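Local coordinates for escJ (PDB 1YJ7), which is a YscJ-family lipoprotein that probably forms part of the molecular platform on which the type III secretion system of enteropathogenic Escherichia coli assembles, at residues I141-K144 and N145-N149; L154-E157 and N158-V161; L40-A44 and A45-R49; A19-S23 and N24-V28. The protein carries 3 engineered substitutions. All coordinates share one frame; numbering follows the deposited sequence. Where two conformers were deposited one is given.

How the contacts relate
The four contacts form two pairs on opposite sides of the chain's centre. Contacts 1 and 2, with centres 9 Å apart, follow each other from helix 140-150 into strand 159-165 and touch directly: Lys144 CG lies 3.5 Å from Val161 CG2, and Asn145 OD1 lies 3.6 Å from Leu156 CD1. Contacts 3 and 4 have centres 10 Å apart and also touch, Arg49 NH2 lying 3.1 Å from Asp25 O in a probable hydrogen bond. Between the pairs nothing meets, and even contacts 2 and 4 are about 25 Å apart at their nearest atoms. Glycerol, probably from the crystallisation liquor, is hydrogen-bonded to Lys144, Ser160 and Val161.

Contact 1 of 4, residues I141-K144 and N145-N149; sequences IQIK and NLVKN
Ile141, Gln142, Ile143 and Lys144 each accept, at the carbonyl, the N-H of the residue four places on, giving an unbroken run of alpha-helical hydrogen bonds. Lys148 N reaches Lys144 O at 2.8 Å and Leu146 N reaches Gln142 O at 2.9 Å; Asn145 and Val147 bond in the same way to Ile141 and Ile143.

Side chains lean back on these carbonyls as well. Leu146 CG sits 3.3 Å from Gln142 O, since its chi1 of -66° sets CG beside its own backbone N and so toward the preceding turn. Asn145 folds back likewise; ND2 comes within 3.3 Å of Ile141 O, but the angle is too poor for a hydrogen bond. This helix is the middle element of a beta-alpha-beta crossover that links the parallel neighbours 123-130 and 159-165.

Apolar contact along the buried side is looser: Ile143 CG2 and Val147 CG2 stand 4.4 Å apart. Their branched chains suit a face that packs on Leu99 of helix 80-99, and Val147 also meets Val126 in strand 123-130. Lysines suit another flank, where long aliphatic stems can cover apolar neighbours while the ammonium can reach outward. Lys144 runs extended past Val161, and its NZ hydrogen-bonds to a glycerol, whereas the stem of Lys148 touches Leu156 and Ile159.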
ATOM      1  N   ILE D 141     -13.284  20.550 -33.610  1.00 16.35           N
ATOM      2  CA  ILE D 141     -14.708  20.657 -33.890  1.00 16.96           C
ATOM      3  C   ILE D 141     -15.235  19.419 -34.662  1.00 16.44           C
ATOM      4  O   ILE D 141     -16.302  18.903 -34.346  1.00 15.52           O
ATOM      5  CB  ILE D 141     -14.865  21.942 -34.584  0.50 18.80           C
ATOM      6  CG1 ILE D 141     -14.970  23.060 -33.534  0.50 18.97           C
ATOM      7  CG2 ILE D 141     -16.133  21.935 -35.468  0.50 17.28           C
ATOM      8  CD1 ILE D 141     -15.014  24.420 -34.117  0.50 19.81           C
ATOM      9  N   GLN D 142     -14.441  18.907 -35.605  1.00 15.92           N
ATOM     10  CA  GLN D 142     -14.791  17.697 -36.339  1.00 15.67           C
ATOM     11  C   GLN D 142     -14.811  16.478 -35.445  1.00 14.25           C
ATOM     12  O   GLN D 142     -15.727  15.668 -35.498  1.00 13.52           O
ATOM     13  CB  GLN D 142     -13.810  17.474 -37.487  1.00 15.60           C
ATOM     14  CG  GLN D 142     -14.014  18.463 -38.627  1.00 19.10           C
ATOM     15  CD  GLN D 142     -12.872  18.480 -39.627  1.00 22.35           C
ATOM     16  OE1 GLN D 142     -13.101  18.595 -40.851  1.00 26.21           O
ATOM     17  NE2 GLN D 142     -11.650  18.382 -39.129  1.00 20.40           N
ATOM     18  N   ILE D 143     -13.783  16.333 -34.624  1.00 13.55           N
ATOM     19  CA  ILE D 143     -13.732  15.232 -33.668  1.00 13.32           C
ATOM     20  C   ILE D 143     -14.942  15.221 -32.754  1.00 13.25           C
ATOM     21  O   ILE D 143     -15.556  14.193 -32.538  1.00 13.25           O
ATOM     22  CB  ILE D 143     -12.410  15.282 -32.873  1.00 13.52           C
ATOM     23  CG1 ILE D 143     -11.235  14.929 -33.792  1.00 13.01           C
ATOM     24  CG2 ILE D 143     -12.478  14.356 -31.662  1.00 13.35           C
ATOM     25  CD1 ILE D 143      -9.890  15.331 -33.256  1.00 15.29           C
ATOM     26  N   LYS D 144     -15.304  16.384 -32.217  1.00 13.88           N
ATOM     27  CA  LYS D 144     -16.433  16.454 -31.319  1.00 14.55           C
ATOM     28  C   LYS D 144     -17.720  16.062 -32.042  1.00 14.55           C
ATOM     29  O   LYS D 144     -18.526  15.344 -31.496  1.00 14.58           O
ATOM     30  CB  LYS D 144     -16.573  17.856 -30.750  1.00 15.41           C
ATOM     31  CG  LYS D 144     -15.574  18.170 -29.712  1.00 17.61           C
ATOM     32  CD  LYS D 144     -16.007  19.397 -28.894  1.00 22.69           C
ATOM     33  CE  LYS D 144     -15.009  19.683 -27.805  1.00 25.10           C
ATOM     34  NZ  LYS D 144     -15.188  21.072 -27.273  1.00 27.72           N
ATOM     35  N   ASN D 145     -17.874  16.506 -33.280  1.00 14.32           N
ATOM     36  CA  ASN D 145     -19.071  16.179 -34.044  1.00 15.34           C
ATOM     37  C   ASN D 145     -19.151  14.677 -34.371  1.00 14.82           C
ATOM     38  O   ASN D 145     -20.233  14.086 -34.292  1.00 15.26           O
ATOM     39  CB  ASN D 145     -19.158  17.018 -35.320  1.00 16.05           C
ATOM     40  CG  ASN D 145     -19.661  18.435 -35.069  1.00 19.79           C
ATOM     41  OD1 ASN D 145     -20.476  18.669 -34.179  1.00 24.45           O
ATOM     42  ND2 ASN D 145     -19.185  19.386 -35.875  1.00 24.32           N
ATOM     43  N   LEU D 146     -18.022  14.054 -34.706  1.00 13.39           N
ATOM     44  CA  LEU D 146     -17.975  12.603 -34.902  1.00 13.19           C
ATOM     45  C   LEU D 146     -18.357  11.814 -33.636  1.00 13.32           C
ATOM     46  O   LEU D 146     -19.168  10.895 -33.688  1.00 14.47           O
ATOM     47  CB  LEU D 146     -16.601  12.167 -35.409  1.00 13.09           C
ATOM     48  CG  LEU D 146     -16.213  12.669 -36.811  1.00 14.14           C
ATOM     49  CD1 LEU D 146     -14.737  12.521 -37.046  1.00 14.87           C
ATOM     50  CD2 LEU D 146     -17.004  11.933 -37.887  1.00 13.62           C
ATOM     51  N   VAL D 147     -17.812  12.210 -32.487  1.00 12.65           N
ATOM     52  CA  VAL D 147     -18.135  11.571 -31.229  1.00 12.63           C
ATOM     53  C   VAL D 147     -19.610  11.786 -30.885  1.00 12.52           C
ATOM     54  O   VAL D 147     -20.295  10.844 -30.522  1.00 13.84           O
ATOM     55  CB  VAL D 147     -17.221  12.089 -30.098  1.00 12.46           C
ATOM     56  CG1 VAL D 147     -17.645  11.524 -28.767  1.00 13.70           C
ATOM     57  CG2 VAL D 147     -15.765  11.698 -30.393  1.00 12.61           C
ATOM     58  N   LYS D 148     -20.087  13.010 -31.045  1.00 13.71           N
ATOM     59  CA  LYS D 148     -21.476  13.351 -30.744  1.00 14.77           C
ATOM     60  C   LYS D 148     -22.434  12.422 -31.464  1.00 15.31           C
ATOM     61  O   LYS D 148     -23.337  11.873 -30.859  1.00 16.39           O
ATOM     62  CB  LYS D 148     -21.745  14.788 -31.158  1.00 16.06           C
ATOM     63  CG  LYS D 148     -23.176  15.273 -30.874  1.00 20.84           C
ATOM     64  CD  LYS D 148     -23.503  16.495 -31.676  1.00 25.78           C
ATOM     65  CE  LYS D 148     -24.909  17.013 -31.332  1.00 29.80           C
ATOM     66  NZ  LYS D 148     -25.957  16.105 -31.844  1.00 32.79           N
ATOM     67  N   ASN D 149     -22.213  12.237 -32.760  1.00 15.35           N
ATOM     68  CA  ASN D 149     -23.161  11.493 -33.581  1.00 16.19           C
ATOM     69  C   ASN D 149     -22.949   9.989 -33.574  1.00 16.41           C
ATOM     70  O   ASN D 149     -23.730   9.259 -34.185  1.00 17.03           O
ATOM     71  CB  ASN D 149     -23.205  12.094 -34.984  1.00 16.54           C
ATOM     72  CG  ASN D 149     -23.969  13.412 -35.007  1.00 19.76           C
ATOM     73  OD1 ASN D 149     -25.066  13.495 -34.500  1.00 22.97           O
ATOM     74  ND2 ASN D 149     -23.356  14.443 -35.530  1.00 25.04           N
TER

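Contact 2 of 4, residues L154-E157 and N158-V161; sequences LKLE and NISV
Leu154 and Ile159 are brought together by different first torsions: Leu154 holds CG anti to its backbone N (chi1 -175°), while Ile159 keeps CG1 beside its own (chi1 -57°). The two chains then cross at about a right angle, with Leu154 CD2 3.8 Å from Ile159 CD1, and the CG of the leucine packs on the same methyl. Between them the backbone makes two overlapping type I turns. Asn158 N bonds to Lys155 O at 3.0 Å and Ile159 N to Leu156 O at 3.2 Å, each donor well above the carbonyl plane. The turns end the loop that follows helix 140-150 and lead into strand 159-165; Asn158, the residue before the strand, already pairs through its backbone with Ala124 of strand 123-130.

Asn158 lies beside Glu157, its amide plane 28° from the carboxylate. A water held by Lys155 N stands 2.9 Å from Asn158 OD1, and a second donates to Leu156 O at 2.6 Å and, more distantly, to Ile159 O. Leu154 and Ile159, both buried, thus suit the inner side, Leu154 resting on Val147, whereas the Asn158 amide and two waters serve Lys155 N, Leu156 O and Ile159 O.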
ATOM      1  N   LEU D 154     -26.035  12.598 -26.772  1.00 26.44           N
ATOM      2  CA  LEU D 154     -24.816  13.294 -26.403  1.00 25.73           C
ATOM      3  C   LEU D 154     -24.816  14.686 -27.030  1.00 25.60           C
ATOM      4  O   LEU D 154     -25.038  14.843 -28.235  1.00 26.12           O
ATOM      5  CB  LEU D 154     -23.589  12.457 -26.849  1.00 25.21           C
ATOM      6  CG  LEU D 154     -22.191  12.904 -26.471  1.00 24.31           C
ATOM      7  CD1 LEU D 154     -22.040  13.011 -24.955  1.00 23.70           C
ATOM      8  CD2 LEU D 154     -21.158  11.927 -27.026  1.00 20.73           C
ATOM      9  N   LYS D 155     -24.608  15.706 -26.206  1.00 25.24           N
ATOM     10  CA  LYS D 155     -24.479  17.073 -26.670  1.00 25.76           C
ATOM     11  C   LYS D 155     -23.016  17.507 -26.686  1.00 25.36           C
ATOM     12  O   LYS D 155     -22.218  17.042 -25.869  1.00 23.93           O
ATOM     13  CB  LYS D 155     -25.257  18.027 -25.759  1.00 26.71           C
ATOM     14  CG  LYS D 155     -26.763  17.767 -25.701  1.00 29.91           C
ATOM     15  CD  LYS D 155     -27.386  18.588 -24.566  1.00 33.95           C
ATOM     16  CE  LYS D 155     -28.913  18.610 -24.637  1.00 36.73           C
ATOM     17  NZ  LYS D 155     -29.464  19.835 -23.979  1.00 37.75           N
ATOM     18  N   LEU D 156     -22.708  18.434 -27.584  1.00 25.00           N
ATOM     19  CA  LEU D 156     -21.369  19.025 -27.740  1.00 25.83           C
ATOM     20  C   LEU D 156     -20.777  19.553 -26.441  1.00 25.78           C
ATOM     21  O   LEU D 156     -19.591  19.373 -26.173  1.00 25.44           O
ATOM     22  CB  LEU D 156     -21.436  20.193 -28.737  1.00 26.42           C
ATOM     23  CG  LEU D 156     -20.762  20.146 -30.107  1.00 28.28           C
ATOM     24  CD1 LEU D 156     -20.500  18.740 -30.629  1.00 28.29           C
ATOM     25  CD2 LEU D 156     -21.540  20.970 -31.113  1.00 28.33           C
ATOM     26  N   GLU D 157     -21.607  20.229 -25.640  1.00 25.61           N
ATOM     27  CA  GLU D 157     -21.151  20.841 -24.400  1.00 25.61           C
ATOM     28  C   GLU D 157     -20.672  19.803 -23.371  1.00 24.03           C
ATOM     29  O   GLU D 157     -19.954  20.158 -22.439  1.00 24.23           O
ATOM     30  CB  GLU D 157     -22.256  21.729 -23.782  1.00 27.03           C
ATOM     31  CG  GLU D 157     -23.412  20.939 -23.177  1.00 30.87           C
ATOM     32  CD  GLU D 157     -24.708  21.747 -23.061  1.00 37.67           C
ATOM     33  OE1 GLU D 157     -24.916  22.392 -22.009  1.00 41.83           O
ATOM     34  OE2 GLU D 157     -25.520  21.732 -24.017  1.00 41.52           O
ATOM     35  N   ASN D 158     -21.059  18.535 -23.544  1.00 21.51           N
ATOM     36  CA  ASN D 158     -20.684  17.473 -22.627  1.00 20.24           C
ATOM     37  C   ASN D 158     -19.647  16.503 -23.236  1.00 17.88           C
ATOM     38  O   ASN D 158     -19.564  15.359 -22.824  1.00 17.22           O
ATOM     39  CB  ASN D 158     -21.920  16.701 -22.162  1.00 20.42           C
ATOM     40  CG  ASN D 158     -22.952  17.612 -21.481  1.00 22.97           C
ATOM     41  OD1 ASN D 158     -24.151  17.552 -21.774  1.00 26.29           O
ATOM     42  ND2 ASN D 158     -22.470  18.478 -20.611  1.00 21.06           N
ATOM     43  N   ILE D 159     -18.877  16.985 -24.201  1.00 16.23           N
ATOM     44  CA  ILE D 159     -17.735  16.236 -24.737  1.00 15.56           C
ATOM     45  C   ILE D 159     -16.472  17.042 -24.465  1.00 15.14           C
ATOM     46  O   ILE D 159     -16.356  18.185 -24.893  1.00 16.39           O
ATOM     47  CB  ILE D 159     -17.886  15.969 -26.259  1.00 14.76           C
ATOM     48  CG1 ILE D 159     -19.189  15.223 -26.556  1.00 14.41           C
ATOM     49  CG2 ILE D 159     -16.688  15.158 -26.777  1.00 15.74           C
ATOM     50  CD1 ILE D 159     -19.557  15.209 -28.024  1.00 15.45           C
ATOM     51  N   SER D 160     -15.523  16.441 -23.757  1.00 14.58           N
ATOM     52  CA  SER D 160     -14.252  17.069 -23.503  1.00 15.20           C
ATOM     53  C   SER D 160     -13.262  16.452 -24.475  1.00 15.17           C
ATOM     54  O   SER D 160     -13.131  15.228 -24.497  1.00 15.49           O
ATOM     55  CB  SER D 160     -13.821  16.830 -22.054  0.50 15.46           C
ATOM     56  OG  SER D 160     -12.780  17.716 -21.705  0.50 15.96           O
ATOM     57  N   VAL D 161     -12.597  17.275 -25.282  1.00 15.08           N
ATOM     58  CA  VAL D 161     -11.513  16.815 -26.155  1.00 15.10           C
ATOM     59  C   VAL D 161     -10.215  17.474 -25.724  1.00 15.42           C
ATOM     60  O   VAL D 161     -10.117  18.709 -25.613  1.00 15.87           O
ATOM     61  CB  VAL D 161     -11.813  17.109 -27.650  1.00 15.51           C
ATOM     62  CG1 VAL D 161     -10.635  16.675 -28.551  1.00 16.85           C
ATOM     63  CG2 VAL D 161     -13.092  16.420 -28.056  1.00 16.05           C
TER
HETATM   64  O   HOH W   1     -25.096  15.335 -23.393  1.00 20.19           O
HETATM   65  O   HOH W   2     -17.595  20.966 -26.084  1.00 39.10           O

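Contact 3 of 4, residues L40-A44 and A45-R49; sequences LSVAA and ADFVR. Engineered in segment 40-44: Ala43 (natural residue Glu), Ala44 (natural residue Lys). Engineered in segment 45-49: Ala45 (natural residue Glu).
Ala44 O takes two hydrogens, from Phe47 N at 3.2 Å and from a water at 2.8 Å. That water in turn accepts from Val48 N at 3.0 Å, extending the bonding of the turn into helix 47-56. One residue back, Asp46 N bonds to Ala43 O at 2.9 Å. In these two overlapping type I turns both amide donors stand above the carbonyl planes. Ala43, Ala44 and Ala45 are engineered substitutions for Glu, Lys and Glu.

Val42 leans across the turn onto Phe47. With CG1 anti to the carbonyl carbon (chi1 -68°), the other branch, CG2, falls between that carbon and the backbone N, 3.9 Å from Phe47 CA, and approaches CD1 of the ring obliquely. Both residues are buried and apolar, as fits the meeting of strand and helix. Arg49 NH2 forms a salt bridge with Asp46 OD1 at 3.2 Å, in the guanidinium plane but 69° out of the carboxylate plane; aspartate suits a place within the arginine's reach.

Strand 38-42 is the central one of its antiparallel sheet, so Val42 packs on Leu5 of strand 3-9 and Val28 of strand 28-32. Phe47 also rests on Leu5, and Gln18 of a second subunit packs on it.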
ATOM      1  N   LEU D  40      16.506  -6.164 -22.587  1.00 19.69           N
ATOM      2  CA  LEU D  40      17.397  -5.027 -22.622  1.00 19.89           C
ATOM      3  C   LEU D  40      18.336  -5.020 -21.431  1.00 20.45           C
ATOM      4  O   LEU D  40      17.913  -5.321 -20.326  1.00 21.07           O
ATOM      5  CB  LEU D  40      16.613  -3.706 -22.609  1.00 19.66           C
ATOM      6  CG  LEU D  40      15.709  -3.466 -23.803  1.00 19.19           C
ATOM      7  CD1 LEU D  40      14.968  -2.145 -23.625  1.00 16.87           C
ATOM      8  CD2 LEU D  40      16.497  -3.479 -25.111  1.00 18.59           C
ATOM      9  N   SER D  41      19.594  -4.668 -21.682  1.00 21.15           N
ATOM     10  CA  SER D  41      20.637  -4.517 -20.665  1.00 22.22           C
ATOM     11  C   SER D  41      21.472  -3.284 -20.939  1.00 22.10           C
ATOM     12  O   SER D  41      21.493  -2.762 -22.044  1.00 22.37           O
ATOM     13  CB  SER D  41      21.555  -5.754 -20.633  1.00 22.15           C
ATOM     14  OG  SER D  41      20.801  -6.946 -20.642  1.00 24.81           O
ATOM     15  N   VAL D  42      22.161  -2.791 -19.921  1.00 22.51           N
ATOM     16  CA  VAL D  42      22.992  -1.608 -20.054  1.00 23.19           C
ATOM     17  C   VAL D  42      24.272  -1.823 -19.272  1.00 23.50           C
ATOM     18  O   VAL D  42      24.318  -2.666 -18.381  1.00 23.96           O
ATOM     19  CB  VAL D  42      22.291  -0.341 -19.502  1.00 23.54           C
ATOM     20  CG1 VAL D  42      21.114   0.033 -20.376  1.00 24.76           C
ATOM     21  CG2 VAL D  42      21.855  -0.569 -18.026  1.00 24.50           C
ATOM     22  N   ALA D  43      25.302  -1.056 -19.603  1.00 24.39           N
ATOM     23  CA  ALA D  43      26.527  -1.009 -18.800  1.00 24.70           C
ATOM     24  C   ALA D  43      26.174  -0.602 -17.381  1.00 25.08           C
ATOM     25  O   ALA D  43      25.314   0.264 -17.189  1.00 23.26           O
ATOM     26  CB  ALA D  43      27.508  -0.009 -19.398  1.00 25.30           C
ATOM     27  N   ALA D  44      26.829  -1.217 -16.388  1.00 25.28           N
ATOM     28  CA  ALA D  44      26.557  -0.907 -14.987  1.00 25.61           C
ATOM     29  C   ALA D  44      26.683   0.578 -14.674  1.00 25.11           C
ATOM     30  O   ALA D  44      25.938   1.107 -13.862  1.00 25.81           O
ATOM     31  CB  ALA D  44      27.488  -1.724 -14.049  1.00 26.24           C
ATOM     32  N   ALA D  45      27.627   1.250 -15.323  1.00 24.76           N
ATOM     33  CA  ALA D  45      27.897   2.660 -15.061  1.00 24.03           C
ATOM     34  C   ALA D  45      26.761   3.551 -15.572  1.00 22.84           C
ATOM     35  O   ALA D  45      26.638   4.707 -15.170  1.00 22.91           O
ATOM     36  CB  ALA D  45      29.223   3.067 -15.694  1.00 24.67           C
ATOM     37  N   ASP D  46      25.936   3.004 -16.464  1.00 21.80           N
ATOM     38  CA  ASP D  46      24.767   3.703 -16.995  1.00 21.35           C
ATOM     39  C   ASP D  46      23.435   3.252 -16.369  1.00 20.40           C
ATOM     40  O   ASP D  46      22.380   3.765 -16.734  1.00 20.16           O
ATOM     41  CB  ASP D  46      24.659   3.455 -18.507  1.00 20.90           C
ATOM     42  CG  ASP D  46      25.740   4.164 -19.312  1.00 24.33           C
ATOM     43  OD1 ASP D  46      26.281   5.203 -18.868  1.00 25.99           O
ATOM     44  OD2 ASP D  46      26.085   3.751 -20.439  1.00 29.04           O
ATOM     45  N   PHE D  47      23.464   2.284 -15.462  1.00 19.62           N
ATOM     46  CA  PHE D  47      22.218   1.736 -14.914  1.00 18.66           C
ATOM     47  C   PHE D  47      21.313   2.776 -14.265  1.00 18.78           C
ATOM     48  O   PHE D  47      20.102   2.827 -14.551  1.00 17.88           O
ATOM     49  CB  PHE D  47      22.509   0.612 -13.909  1.00 18.34           C
ATOM     50  CG  PHE D  47      21.273  -0.034 -13.379  1.00 17.31           C
ATOM     51  CD1 PHE D  47      20.614  -0.997 -14.103  1.00 17.77           C
ATOM     52  CD2 PHE D  47      20.726   0.380 -12.176  1.00 18.28           C
ATOM     53  CE1 PHE D  47      19.452  -1.599 -13.612  1.00 18.86           C
ATOM     54  CE2 PHE D  47      19.584  -0.195 -11.693  1.00 18.20           C
ATOM     55  CZ  PHE D  47      18.940  -1.183 -12.408  1.00 18.44           C
ATOM     56  N   VAL D  48      21.864   3.600 -13.374  1.00 18.22           N
ATOM     57  CA  VAL D  48      21.028   4.583 -12.675  1.00 18.53           C
ATOM     58  C   VAL D  48      20.421   5.579 -13.658  1.00 18.45           C
ATOM     59  O   VAL D  48      19.240   5.879 -13.586  1.00 18.66           O
ATOM     60  CB  VAL D  48      21.802   5.326 -11.562  1.00 19.15           C
ATOM     61  CG1 VAL D  48      20.984   6.480 -11.001  1.00 19.37           C
ATOM     62  CG2 VAL D  48      22.180   4.342 -10.460  1.00 18.98           C
ATOM     63  N   ARG D  49      21.235   6.065 -14.586  1.00 18.29           N
ATOM     64  CA  ARG D  49      20.774   7.004 -15.591  1.00 18.91           C
ATOM     65  C   ARG D  49      19.677   6.370 -16.449  1.00 17.59           C
ATOM     66  O   ARG D  49      18.677   7.018 -16.754  1.00 17.77           O
ATOM     67  CB  ARG D  49      21.951   7.475 -16.449  1.00 19.81           C
ATOM     68  CG  ARG D  49      21.634   8.599 -17.412  1.00 23.01           C
ATOM     69  CD  ARG D  49      22.883   9.354 -17.865  1.00 25.97           C
ATOM     70  NE  ARG D  49      23.830   8.473 -18.562  1.00 29.26           N
ATOM     71  CZ  ARG D  49      24.035   8.458 -19.882  1.00 32.15           C
ATOM     72  NH1 ARG D  49      23.362   9.261 -20.691  1.00 33.22           N
ATOM     73  NH2 ARG D  49      24.917   7.615 -20.401  1.00 33.04           N
TER
HETATM   74  O   HOH W   3      24.768   3.302 -12.673  1.00 23.67           O

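Contact 4 of 4, residues A19-S23 and N24-V28; sequences ALLLS and NDVNV
A Schellman motif ends helix 11-23 and turns the chain toward strand 28-32. Its two diagnostic bonds are Val26 N to Leu21 O at 3.1 Å and, inside that, Asp25 N to Leu22 O at 3.0 Å. Asp25 takes the left-handed conformation the motif requires (phi 62°), a place usually given to glycine but one that aspartate can tolerate.

Two of the last carbonyls are gripped twice. Leu21 O also accepts from Asn24 N at 3.0 Å, on the face of its plane opposite to Val26 N. Leu20 O is held by side chains: Ser23 OG and Asn24 ND2 both lie 2.8 Å from it and come from opposite faces. Serine manages this because OG sits between its backbone N and carbonyl carbon (chi1 74°), turned back toward the preceding turn. Asn24 folds back with chi1 -77°, so ND2 points an N-H at Leu20 O within its own amide plane, the chain lying alongside Leu20.

On the other side, where the turn packs on the sheet, apolar valines fit. Leu21 CB is 4.0 Å from Val26 CB, the apolar pairing often found across a Schellman turn, and 3.8 Å from Val28 CG1. Leu22 crosses Val28 at about a right angle, with CD2 3.7 Å from the same CG1. Val26 passes the packing on to Val42 of strand 38-42. Short polar side chains thus supply donors that the helix itself lacks at its C-terminus, where their dipoles would probably ease the build-up of negative carbonyl ends.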
ATOM      1  N   ALA D  19      15.342   2.740 -28.287  1.00 14.04           N
ATOM      2  CA  ALA D  19      15.514   4.006 -28.992  1.00 14.08           C
ATOM      3  C   ALA D  19      15.625   5.202 -28.040  1.00 14.71           C
ATOM      4  O   ALA D  19      16.445   6.099 -28.235  1.00 15.11           O
ATOM      5  CB  ALA D  19      14.372   4.223 -29.993  1.00 13.46           C
ATOM      6  N   LEU D  20      14.793   5.213 -27.000  1.00 14.65           N
ATOM      7  CA  LEU D  20      14.818   6.287 -26.031  1.00 15.47           C
ATOM      8  C   LEU D  20      16.192   6.354 -25.356  1.00 15.23           C
ATOM      9  O   LEU D  20      16.776   7.436 -25.215  1.00 16.12           O
ATOM     10  CB  LEU D  20      13.701   6.093 -24.996  1.00 15.06           C
ATOM     11  CG  LEU D  20      13.700   6.993 -23.760  1.00 17.82           C
ATOM     12  CD1 LEU D  20      13.563   8.477 -24.159  1.00 20.07           C
ATOM     13  CD2 LEU D  20      12.579   6.553 -22.861  1.00 19.31           C
ATOM     14  N   LEU D  21      16.702   5.200 -24.939  1.00 15.83           N
ATOM     15  CA  LEU D  21      17.987   5.138 -24.241  1.00 15.89           C
ATOM     16  C   LEU D  21      19.137   5.522 -25.172  1.00 16.74           C
ATOM     17  O   LEU D  21      20.003   6.319 -24.797  1.00 16.96           O
ATOM     18  CB  LEU D  21      18.213   3.767 -23.611  1.00 15.58           C
ATOM     19  CG  LEU D  21      17.285   3.476 -22.420  1.00 16.68           C
ATOM     20  CD1 LEU D  21      17.448   2.052 -21.991  1.00 17.32           C
ATOM     21  CD2 LEU D  21      17.546   4.419 -21.261  1.00 16.27           C
ATOM     22  N   LEU D  22      19.120   4.999 -26.397  1.00 17.75           N
ATOM     23  CA  LEU D  22      20.172   5.307 -27.376  1.00 18.05           C
ATOM     24  C   LEU D  22      20.212   6.792 -27.711  1.00 19.22           C
ATOM     25  O   LEU D  22      21.298   7.370 -27.881  1.00 19.78           O
ATOM     26  CB  LEU D  22      19.988   4.482 -28.648  1.00 17.80           C
ATOM     27  CG  LEU D  22      20.319   3.004 -28.556  1.00 17.49           C
ATOM     28  CD1 LEU D  22      19.920   2.306 -29.842  1.00 16.76           C
ATOM     29  CD2 LEU D  22      21.799   2.765 -28.253  1.00 18.45           C
ATOM     30  N   SER D  23      19.048   7.432 -27.741  1.00 20.03           N
ATOM     31  CA  SER D  23      18.965   8.847 -28.073  1.00 21.22           C
ATOM     32  C   SER D  23      19.510   9.732 -26.942  1.00 22.05           C
ATOM     33  O   SER D  23      19.801  10.902 -27.155  1.00 22.14           O
ATOM     34  CB  SER D  23      17.539   9.240 -28.436  1.00 21.61           C
ATOM     35  OG  SER D  23      16.723   9.301 -27.288  1.00 24.31           O
ATOM     36  N   ASN D  24      19.637   9.152 -25.749  1.00 22.83           N
ATOM     37  CA  ASN D  24      20.250   9.801 -24.592  1.00 23.82           C
ATOM     38  C   ASN D  24      21.671   9.331 -24.347  1.00 24.61           C
ATOM     39  O   ASN D  24      22.229   9.529 -23.256  1.00 24.78           O
ATOM     40  CB  ASN D  24      19.401   9.534 -23.343  1.00 24.21           C
ATOM     41  CG  ASN D  24      18.171  10.387 -23.300  1.00 24.62           C
ATOM     42  OD1 ASN D  24      18.229  11.536 -22.878  1.00 27.47           O
ATOM     43  ND2 ASN D  24      17.047   9.852 -23.763  1.00 24.10           N
ATOM     44  N   ASP D  25      22.260   8.680 -25.342  1.00 25.06           N
ATOM     45  CA  ASP D  25      23.652   8.247 -25.269  1.00 26.05           C
ATOM     46  C   ASP D  25      23.913   7.243 -24.141  1.00 26.07           C
ATOM     47  O   ASP D  25      24.983   7.227 -23.523  1.00 26.03           O
ATOM     48  CB  ASP D  25      24.538   9.498 -25.203  1.00 27.08           C
ATOM     49  CG  ASP D  25      24.206  10.474 -26.326  1.00 30.96           C
ATOM     50  OD1 ASP D  25      24.119  10.000 -27.490  1.00 36.44           O
ATOM     51  OD2 ASP D  25      23.957  11.697 -26.174  1.00 35.97           O
ATOM     52  N   VAL D  26      22.915   6.403 -23.881  1.00 25.10           N
ATOM     53  CA  VAL D  26      23.062   5.266 -22.994  1.00 25.68           C
ATOM     54  C   VAL D  26      23.353   4.041 -23.841  1.00 26.82           C
ATOM     55  O   VAL D  26      22.610   3.747 -24.761  1.00 27.18           O
ATOM     56  CB  VAL D  26      21.777   5.012 -22.171  1.00 24.97           C
ATOM     57  CG1 VAL D  26      21.882   3.698 -21.374  1.00 25.09           C
ATOM     58  CG2 VAL D  26      21.498   6.177 -21.272  1.00 25.32           C
ATOM     59  N   ASN D  27      24.403   3.315 -23.485  1.00 28.50           N
ATOM     60  CA  ASN D  27      24.807   2.092 -24.179  1.00 29.82           C
ATOM     61  C   ASN D  27      23.868   0.947 -23.776  1.00 29.39           C
ATOM     62  O   ASN D  27      23.996   0.358 -22.706  1.00 30.48           O
ATOM     63  CB  ASN D  27      26.298   1.792 -23.869  1.00 30.79           C
ATOM     64  CG  ASN D  27      26.692   0.319 -24.048  1.00 33.45           C
ATOM     65  OD1 ASN D  27      26.075  -0.435 -24.808  1.00 36.77           O
ATOM     66  ND2 ASN D  27      27.750  -0.082 -23.348  1.00 37.17           N
ATOM     67  N   VAL D  28      22.928   0.627 -24.652  1.00 28.58           N
ATOM     68  CA  VAL D  28      21.984  -0.451 -24.386  1.00 27.55           C
ATOM     69  C   VAL D  28      22.151  -1.577 -25.409  1.00 26.90           C
ATOM     70  O   VAL D  28      22.441  -1.350 -26.580  1.00 27.09           O
ATOM     71  CB  VAL D  28      20.506   0.071 -24.280  1.00 27.49           C
ATOM     72  CG1 VAL D  28      20.182   1.059 -25.361  1.00 27.47           C
ATOM     73  CG2 VAL D  28      19.490  -1.079 -24.289  1.00 27.45           C
TER